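Local coordinates for ABC transporter, substrate-binding protein (Streptococcus pneumoniae, PDB 5G5Y) that binds short- and long-chain fructooligosaccharides, preferring tetrasaccharides and larger, as the solute-binding component of the FusABC-MsmK import system, at residues 136-141 with 405-410; 242-245 with 249-252; 267-270 with 274-277. All coordinates share one frame; numbering follows the deposited sequence.

Interaction 1: residues 136-141 with 405-410; sequences NDMAWI and LDLIKE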
loop_
_atom_site.group_PDB
_atom_site.type_symbol
_atom_site.label_atom_id
_atom_site.label_comp_id
_atom_site.label_asym_id
_atom_site.label_seq_id
_atom_site.Cartn_x
_atom_site.Cartn_y
_atom_site.Cartn_z
ATOM N N ASN A 136 -5.673 -6.225 0.559
ATOM C CA ASN A 136 -4.275 -6.521 0.882
ATOM C C ASN A 136 -4.086 -7.956 1.393
ATOM O O ASN A 136 -3.181 -8.662 0.926
ATOM C CB ASN A 136 -3.685 -5.461 1.812
ATOM C CG ASN A 136 -4.332 -5.438 3.206
ATOM O OD1 ASN A 136 -5.535 -5.545 3.360
ATOM N ND2 ASN A 136 -3.524 -5.265 4.208
ATOM N N ASP A 137 -4.969 -8.392 2.293
ATOM C CA ASP A 137 -4.873 -9.689 2.940
ATOM C C ASP A 137 -5.775 -10.758 2.306
ATOM O O ASP A 137 -6.729 -11.229 2.921
ATOM C CB ASP A 137 -5.138 -9.582 4.447
ATOM C CG ASP A 137 -6.555 -9.176 4.791
ATOM O OD1 ASP A 137 -7.136 -8.314 4.108
ATOM O OD2 ASP A 137 -7.105 -9.751 5.770
ATOM N N MET A 138 -5.437 -11.152 1.088
ATOM C CA MET A 138 -6.211 -12.139 0.336
ATOM C C MET A 138 -6.152 -13.489 1.056
ATOM O O MET A 138 -5.119 -13.827 1.648
ATOM C CB MET A 138 -5.671 -12.310 -1.090
ATOM C CG MET A 138 -5.804 -11.094 -1.938
ATOM S SD MET A 138 -5.166 -11.210 -3.623
ATOM C CE MET A 138 -5.956 -12.671 -4.270
ATOM N N ALA A 139 -7.272 -14.219 1.017
ATOM C CA ALA A 139 -7.363 -15.578 1.592
ATOM C C ALA A 139 -7.082 -16.585 0.475
ATOM O O ALA A 139 -7.567 -16.406 -0.655
ATOM C CB ALA A 139 -8.719 -15.810 2.202
ATOM N N TRP A 140 -6.285 -17.593 0.802
ATOM C CA TRP A 140 -5.856 -18.621 -0.128
ATOM C C TRP A 140 -6.191 -19.972 0.477
ATOM O O TRP A 140 -6.113 -20.145 1.714
ATOM C CB TRP A 140 -4.347 -18.515 -0.325
ATOM C CG TRP A 140 -3.897 -17.164 -0.748
ATOM C CD1 TRP A 140 -3.517 -16.145 0.058
ATOM C CD2 TRP A 140 -3.760 -16.690 -2.088
ATOM N NE1 TRP A 140 -3.184 -15.059 -0.693
ATOM C CE2 TRP A 140 -3.305 -15.369 -2.011
ATOM C CE3 TRP A 140 -3.993 -17.254 -3.340
ATOM C CZ2 TRP A 140 -3.067 -14.580 -3.143
ATOM C CZ3 TRP A 140 -3.737 -16.464 -4.489
ATOM C CH2 TRP A 140 -3.293 -15.159 -4.372
ATOM N N ILE A 141 -6.560 -20.929 -0.372
ATOM C CA ILE A 141 -6.980 -22.243 0.108
ATOM C C ILE A 141 -6.222 -23.359 -0.644
ATOM O O ILE A 141 -5.926 -23.204 -1.831
ATOM C CB ILE A 141 -8.503 -22.410 0.000
ATOM C CG1 ILE A 141 -8.988 -23.720 0.650
ATOM C CG2 ILE A 141 -8.992 -22.280 -1.428
ATOM C CD1 ILE A 141 -10.484 -23.768 0.846
ATOM N N LEU A 405 -3.977 -8.120 -10.183
ATOM C CA LEU A 405 -5.111 -7.293 -10.626
ATOM C C LEU A 405 -6.227 -8.114 -11.188
ATOM O O LEU A 405 -7.402 -7.839 -10.923
ATOM C CB LEU A 405 -4.709 -6.282 -11.725
ATOM C CG LEU A 405 -4.051 -5.022 -11.259
ATOM C CD1 LEU A 405 -3.664 -4.145 -12.458
ATOM C CD2 LEU A 405 -4.988 -4.228 -10.374
ATOM N N ASP A 406 -5.878 -9.098 -12.008
ATOM C CA ASP A 406 -6.893 -9.928 -12.621
ATOM C C ASP A 406 -7.629 -10.784 -11.569
ATOM O O ASP A 406 -8.841 -10.901 -11.662
ATOM C CB ASP A 406 -6.272 -10.817 -13.697
ATOM C CG ASP A 406 -5.832 -10.040 -14.948
ATOM O OD1 ASP A 406 -6.178 -8.853 -15.145
ATOM O OD2 ASP A 406 -5.143 -10.677 -15.768
ATOM N N LEU A 407 -6.934 -11.300 -10.550
ATOM C CA LEU A 407 -7.605 -11.988 -9.440
ATOM C C LEU A 407 -8.561 -11.055 -8.691
ATOM O O LEU A 407 -9.696 -11.422 -8.386
ATOM C CB LEU A 407 -6.601 -12.557 -8.431
ATOM C CG LEU A 407 -5.645 -13.668 -8.944
ATOM C CD1 LEU A 407 -4.685 -14.130 -7.871
ATOM C CD2 LEU A 407 -6.428 -14.844 -9.461
ATOM N N ILE A 408 -8.096 -9.837 -8.394
ATOM C CA ILE A 408 -8.920 -8.840 -7.715
ATOM C C ILE A 408 -10.225 -8.588 -8.487
ATOM O O ILE A 408 -11.329 -8.593 -7.901
ATOM C CB ILE A 408 -8.124 -7.551 -7.435
ATOM C CG1 ILE A 408 -7.097 -7.828 -6.329
ATOM C CG2 ILE A 408 -9.033 -6.388 -7.058
ATOM C CD1 ILE A 408 -6.043 -6.763 -6.207
ATOM N N LYS A 409 -10.092 -8.381 -9.791
ATOM C CA LYS A 409 -11.227 -8.156 -10.634
ATOM C C LYS A 409 -12.213 -9.345 -10.670
ATOM O O LYS A 409 -13.421 -9.130 -10.609
ATOM C CB LYS A 409 -10.783 -7.807 -12.067
ATOM C CG LYS A 409 -11.939 -7.165 -12.819
ATOM C CD LYS A 409 -11.625 -6.875 -14.274
ATOM C CE LYS A 409 -12.780 -6.116 -14.974
ATOM N NZ LYS A 409 -13.719 -5.392 -14.055
ATOM N N GLU A 410 -11.677 -10.558 -10.835
ATOM C CA GLU A 410 -12.452 -11.807 -10.945
ATOM C C GLU A 410 -13.196 -12.142 -9.638
ATOM O O GLU A 410 -14.390 -12.427 -9.678
ATOM C CB GLU A 410 -11.493 -12.964 -11.253
ATOM C CG GLU A 410 -12.093 -14.363 -11.297
ATOM C CD GLU A 410 -11.092 -15.451 -11.739
ATOM O OE1 GLU A 410 -9.867 -15.178 -11.898
ATOM O OE2 GLU A 410 -11.537 -16.610 -11.885
#

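Interaction 2: residues 242-245 with 249-252; sequences LIDK and EHDW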
loop_
_atom_site.group_PDB
_atom_site.type_symbol
_atom_site.label_atom_id
_atom_site.label_comp_id
_atom_site.label_asym_id
_atom_site.label_seq_id
_atom_site.Cartn_x
_atom_site.Cartn_y
_atom_site.Cartn_z
ATOM N N LEU A 242 -9.395 -25.311 14.944
ATOM C CA LEU A 242 -9.094 -25.145 13.523
ATOM C C LEU A 242 -8.009 -24.109 13.264
ATOM O O LEU A 242 -7.472 -24.066 12.144
ATOM C CB LEU A 242 -10.378 -24.801 12.780
ATOM C CG LEU A 242 -11.516 -25.825 12.876
ATOM C CD1 LEU A 242 -12.821 -25.308 12.247
ATOM C CD2 LEU A 242 -11.108 -27.161 12.250
ATOM N N ILE A 243 -7.655 -23.296 14.269
ATOM C CA ILE A 243 -6.666 -22.243 14.104
ATOM C C ILE A 243 -5.286 -22.740 14.506
ATOM O O ILE A 243 -5.137 -23.434 15.514
ATOM C CB ILE A 243 -7.018 -20.949 14.913
ATOM C CG1 ILE A 243 -8.400 -20.413 14.486
ATOM C CG2 ILE A 243 -5.948 -19.889 14.700
ATOM C CD1 ILE A 243 -8.825 -19.111 15.167
ATOM N N ASP A 244 -4.295 -22.393 13.684
ATOM C CA ASP A 244 -2.885 -22.504 14.012
ATOM C C ASP A 244 -2.608 -22.142 15.475
ATOM O O ASP A 244 -2.846 -21.009 15.896
ATOM C CB ASP A 244 -2.086 -21.578 13.045
ATOM C CG ASP A 244 -0.602 -21.886 12.993
ATOM O OD1 ASP A 244 -0.071 -22.405 13.991
ATOM O OD2 ASP A 244 0.060 -21.560 11.965
ATOM N N LYS A 245 -2.085 -23.098 16.265
ATOM C CA LYS A 245 -1.783 -22.779 17.690
ATOM C C LYS A 245 -0.787 -21.627 17.919
ATOM O O LYS A 245 -0.745 -21.059 19.016
ATOM C CB LYS A 245 -1.407 -24.031 18.514
ATOM C CG LYS A 245 -0.470 -25.023 17.839
ATOM C CD LYS A 245 0.397 -25.794 18.833
ATOM C CE LYS A 245 1.576 -26.469 18.135
ATOM N NZ LYS A 245 2.657 -25.496 17.786
ATOM N N GLU A 249 1.291 -15.645 17.942
ATOM C CA GLU A 249 2.683 -15.545 18.428
ATOM C C GLU A 249 3.745 -15.511 17.342
ATOM O O GLU A 249 4.764 -14.867 17.503
ATOM C CB GLU A 249 2.979 -16.732 19.339
ATOM C CG GLU A 249 2.278 -16.616 20.666
ATOM C CD GLU A 249 2.389 -17.878 21.493
ATOM O OE1 GLU A 249 2.195 -18.984 20.944
ATOM O OE2 GLU A 249 2.659 -17.762 22.707
ATOM N N HIS A 250 3.525 -16.208 16.245
ATOM C CA HIS A 250 4.586 -16.361 15.254
ATOM C C HIS A 250 4.875 -15.111 14.425
ATOM O O HIS A 250 4.088 -14.162 14.384
ATOM C CB HIS A 250 4.330 -17.570 14.371
ATOM C CG HIS A 250 3.065 -17.502 13.574
ATOM N ND1 HIS A 250 2.545 -18.608 12.976
ATOM C CD2 HIS A 250 2.214 -16.486 13.288
ATOM C CE1 HIS A 250 1.425 -18.299 12.349
ATOM N NE2 HIS A 250 1.203 -17.013 12.524
ATOM N N ASP A 251 6.040 -15.117 13.791
ATOM C CA ASP A 251 6.469 -14.042 12.933
ATOM C C ASP A 251 6.486 -14.517 11.491
ATOM O O ASP A 251 6.159 -15.654 11.221
ATOM C CB ASP A 251 7.816 -13.457 13.406
ATOM C CG ASP A 251 9.005 -14.428 13.278
ATOM O OD1 ASP A 251 8.901 -15.545 12.713
ATOM O OD2 ASP A 251 10.077 -14.033 13.791
ATOM N N TRP A 252 6.789 -13.599 10.572
ATOM C CA TRP A 252 6.774 -13.856 9.136
ATOM C C TRP A 252 7.654 -15.056 8.779
ATOM O O TRP A 252 7.265 -15.915 8.007
ATOM C CB TRP A 252 7.274 -12.618 8.419
ATOM C CG TRP A 252 7.515 -12.780 6.933
ATOM C CD1 TRP A 252 8.728 -12.744 6.292
ATOM C CD2 TRP A 252 6.517 -12.922 5.899
ATOM N NE1 TRP A 252 8.552 -12.873 4.934
ATOM C CE2 TRP A 252 7.207 -12.983 4.661
ATOM C CE3 TRP A 252 5.113 -13.023 5.901
ATOM C CZ2 TRP A 252 6.544 -13.156 3.436
ATOM C CZ3 TRP A 252 4.452 -13.188 4.682
ATOM C CH2 TRP A 252 5.175 -13.243 3.460
#

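Interaction 3: residues 267-270 with 274-277; sequences YFTW and NVTG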
loop_
_atom_site.group_PDB
_atom_site.type_symbol
_atom_site.label_atom_id
_atom_site.label_comp_id
_atom_site.label_asym_id
_atom_site.label_seq_id
_atom_site.Cartn_x
_atom_site.Cartn_y
_atom_site.Cartn_z
ATOM N N TYR A 267 -5.017 -19.700 4.428
ATOM C CA TYR A 267 -4.152 -18.705 5.040
ATOM C C TYR A 267 -4.279 -17.378 4.275
ATOM O O TYR A 267 -4.920 -17.324 3.238
ATOM C CB TYR A 267 -2.675 -19.164 5.122
ATOM C CG TYR A 267 -1.934 -19.107 3.802
ATOM C CD1 TYR A 267 -2.135 -20.069 2.808
ATOM C CD2 TYR A 267 -1.096 -18.054 3.523
ATOM C CE1 TYR A 267 -1.446 -20.003 1.585
ATOM C CE2 TYR A 267 -0.424 -17.953 2.307
ATOM C CZ TYR A 267 -0.599 -18.912 1.336
ATOM O OH TYR A 267 0.101 -18.753 0.158
ATOM N N PHE A 268 -3.699 -16.329 4.841
ATOM C CA PHE A 268 -3.779 -14.968 4.279
ATOM C C PHE A 268 -2.400 -14.427 3.924
ATOM O O PHE A 268 -1.462 -14.546 4.701
ATOM C CB PHE A 268 -4.467 -14.005 5.277
ATOM C CG PHE A 268 -5.830 -14.444 5.677
ATOM C CD1 PHE A 268 -5.993 -15.444 6.612
ATOM C CD2 PHE A 268 -6.969 -13.872 5.101
ATOM C CE1 PHE A 268 -7.256 -15.891 6.968
ATOM C CE2 PHE A 268 -8.230 -14.312 5.452
ATOM C CZ PHE A 268 -8.379 -15.318 6.399
ATOM N N THR A 269 -2.304 -13.753 2.789
ATOM C CA THR A 269 -1.102 -13.026 2.393
ATOM C C THR A 269 -1.382 -12.184 1.171
ATOM O O THR A 269 -2.441 -12.285 0.576
ATOM C CB THR A 269 0.126 -13.976 2.145
ATOM O OG1 THR A 269 1.313 -13.191 2.157
ATOM C CG2 THR A 269 -0.024 -14.746 0.890
ATOM N N TRP A 270 -0.450 -11.316 0.828
ATOM C CA TRP A 270 -0.581 -10.509 -0.380
ATOM C C TRP A 270 -0.554 -11.338 -1.646
ATOM O O TRP A 270 -1.425 -11.214 -2.519
ATOM C CB TRP A 270 0.494 -9.462 -0.402
ATOM C CG TRP A 270 0.504 -8.534 -1.588
ATOM C CD1 TRP A 270 1.195 -8.720 -2.745
ATOM C CD2 TRP A 270 -0.146 -7.257 -1.705
ATOM N NE1 TRP A 270 1.009 -7.644 -3.594
ATOM C CE2 TRP A 270 0.193 -6.732 -2.980
ATOM C CE3 TRP A 270 -0.979 -6.520 -0.876
ATOM C CZ2 TRP A 270 -0.262 -5.508 -3.426
ATOM C CZ3 TRP A 270 -1.435 -5.281 -1.313
ATOM C CH2 TRP A 270 -1.083 -4.785 -2.590
ATOM N N ASN A 274 4.904 -15.742 -2.179
ATOM C CA ASN A 274 5.799 -15.462 -1.082
ATOM C C ASN A 274 5.653 -16.406 0.115
ATOM O O ASN A 274 6.420 -16.273 1.067
ATOM C CB ASN A 274 5.640 -14.015 -0.595
ATOM C CG ASN A 274 5.769 -12.994 -1.728
ATOM O OD1 ASN A 274 4.895 -12.121 -1.919
ATOM N ND2 ASN A 274 6.837 -13.116 -2.503
ATOM N N VAL A 275 4.653 -17.279 0.118
ATOM C CA VAL A 275 4.361 -18.104 1.296
ATOM C C VAL A 275 4.320 -19.547 0.895
ATOM O O VAL A 275 5.179 -20.305 1.356
ATOM C CB VAL A 275 3.068 -17.679 2.035
ATOM C CG1 VAL A 275 2.809 -18.552 3.261
ATOM C CG2 VAL A 275 3.197 -16.230 2.459
ATOM N N THR A 276 3.351 -19.948 0.070
ATOM C CA THR A 276 3.239 -21.346 -0.350
ATOM C C THR A 276 3.952 -21.658 -1.682
ATOM O O THR A 276 4.111 -22.820 -2.032
ATOM C CB THR A 276 1.787 -21.811 -0.397
ATOM O OG1 THR A 276 0.993 -20.903 -1.192
ATOM C CG2 THR A 276 1.250 -21.913 1.050
ATOM N N GLY A 277 4.370 -20.622 -2.399
ATOM C CA GLY A 277 5.190 -20.777 -3.603
ATOM C C GLY A 277 4.428 -20.647 -4.899
ATOM O O GLY A 277 3.204 -20.390 -4.922
HETATM O O HOH W 1 2.773 -12.081 0.168
#

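Interaction 1: residues 136-141 with 405-410
Leu-407, projecting from helix 399-412, meets the methyl end of Met-138 and CH2 of the Trp-140 indole, both residues carried by strand 138-142. The contact is small and apolar, 123 Å² in all, and the backbones stay well apart: the nearest CA atoms, those of Met-138 and Ile-408, are 9.1 Å from each other. Side chains alone bridge the gap. Met-138 sends its CB toward the helix. CG stands beside the backbone N, and CG and SD continue in an extended run. At SD the chain bends (chi3 53°), which swings the methyl over to the indole. SD lies 4.0 Å from Trp-140 CZ2, and CE comes closer, 3.7 Å from Trp-140 CH2. CE also faces the leucine, 4.1 Å from Leu-407 CD1 and 4.2 Å from Leu-407 CB. Of the leucine's two branches CD1 does the touching: it reaches both partners, and its closest approach is 3.9 Å, to Trp-140 CH2. It comes to the indole obliquely, and the leucine side chain runs at about a right angle to both the methionine and the tryptophan. The polar end of the indole is used elsewhere, NE1 donating to the carbonyl of Thr-269 in the adjoining strand, a bond that helps fix the turn of the ring and so the position of CH2. The side chain of Met-138 is about 7 Å from that of Trp-270, a substrate-binding residue, which places this apolar patch close to the sugar site. Val-284 of strand 282-284 touches all three residues. Arg-404 and Tyr-412 of the same helix add to the cover over Met-138, and Trp-403 packs on Trp-140, seating helix 399-412 against the mixed sheet in which strand 138-142 lies between strands 264-269 and 282-284.

Interaction 2: residues 242-245 with 249-252
Neither segment forms regular helix or strand, and the nearest CA atoms, of Lys-245 and Glu-249, are 8.5 Å apart where Asp-244 and His-250 touch across a bend in the loop between helices 225-239 and 252-260. A chi1 of -163° carries the Asp-244 carboxylate away from its own backbone N and toward the histidine. OD2 arrives at the ring edge, near the ring plane, 3.6 Å from His-250 CE1, while the carboxylate itself stands almost perpendicular to the imidazole, at 88°. The pair is joined through a third residue: Lys-258 NZ forms a salt bridge with Asp-244 OD2 and a hydrogen bond with His-250 ND1. Lys-258 belongs to helix 252-260, whose N-cap is Asp-251, with OD1 bonded to the backbone N of Ser-254; the loop thus folds back on the helix it leads into. Asp-244 OD1 closes an Asx turn on the backbone N of Glu-246. OD2 also bonds Ser-184 OG, and His-250 NE2 bonds the carbonyl of Phe-185, consistent with a neutral ring protonated at NE2.

Interaction 3: residues 267-270 with 274-277
Tyr-267 and Thr-269, on strand 264-269, face Val-275 and Thr-276, where the chain has turned back beside them; the closest CA atoms, of Thr-269 and Val-275, are 7.5 Å apart. Tyr-267 makes the largest contribution. A chi1 of 76° swings its ring off the strand toward the returning loop, and its OH donates a hydrogen bond of 2.7 Å to Thr-276 OG1. The two side chains come from opposite directions, and the threonine methyl lies against the ring, 3.3 Å from Thr-276 CG2 to Tyr-267 CE1. Val-275 packs on the other ring carbon next to CZ, with Val-275 CG1 3.4 Å from Tyr-267 CE2. Both approaches are oblique and tight, and with the bond at OH they leave the phenol little freedom to rotate. Val-275 divides its methyls between two partners: CG1, anti to the backbone N, takes the tyrosine, while CG2 lies 3.6 Å from Thr-269 OG1 as the valine and threonine slide past each other. The buried Thr-269 hydroxyl is held by two bonds. It bonds Glu-192 OE2, its main partner, and accepts from a water at 2.7 Å from Thr-269 OG1. That water donates again, 3.0 Å to Asn-274 OD1, so the asparagine amide is tied to Thr-269 through solvent. Around the tyrosine lie further rings, Trp-140 and Phe-264 at shallow angles and Tyr-282 edge-to-face. Trp-270 makes a cation-pi contact with Arg-404. Trp-270 and Asn-274 both bind substrate, and a third substrate-binding residue, Asn-191, lies close to Thr-269: the segment after the strand thus belongs to the fructooligosaccharide site, where Trp-270 probably offers an aromatic surface to a sugar ring, as is common in sugar sites.

How the interactions relate
From the N terminus, strand 138-142 comes first; its partner in interaction 1, helix 399-412, follows more than 260 residues later, closing a long loop that encloses the other two contacts. Interactions 2 and 3 each close a short turn of the chain, in series. Interaction 2 shapes the approach to helix 252-260, and interaction 3 the exit from strand 264-269. They meet through Trp-252, whose indole packs on Val-275. Interactions 1 and 3 share the sheet: strands 138-142 and 264-269 pair antiparallel, with Trp-140 N 2.8 Å from Tyr-267 O. Interaction 2 stays about 10 Å from interaction 1 at the nearest atoms.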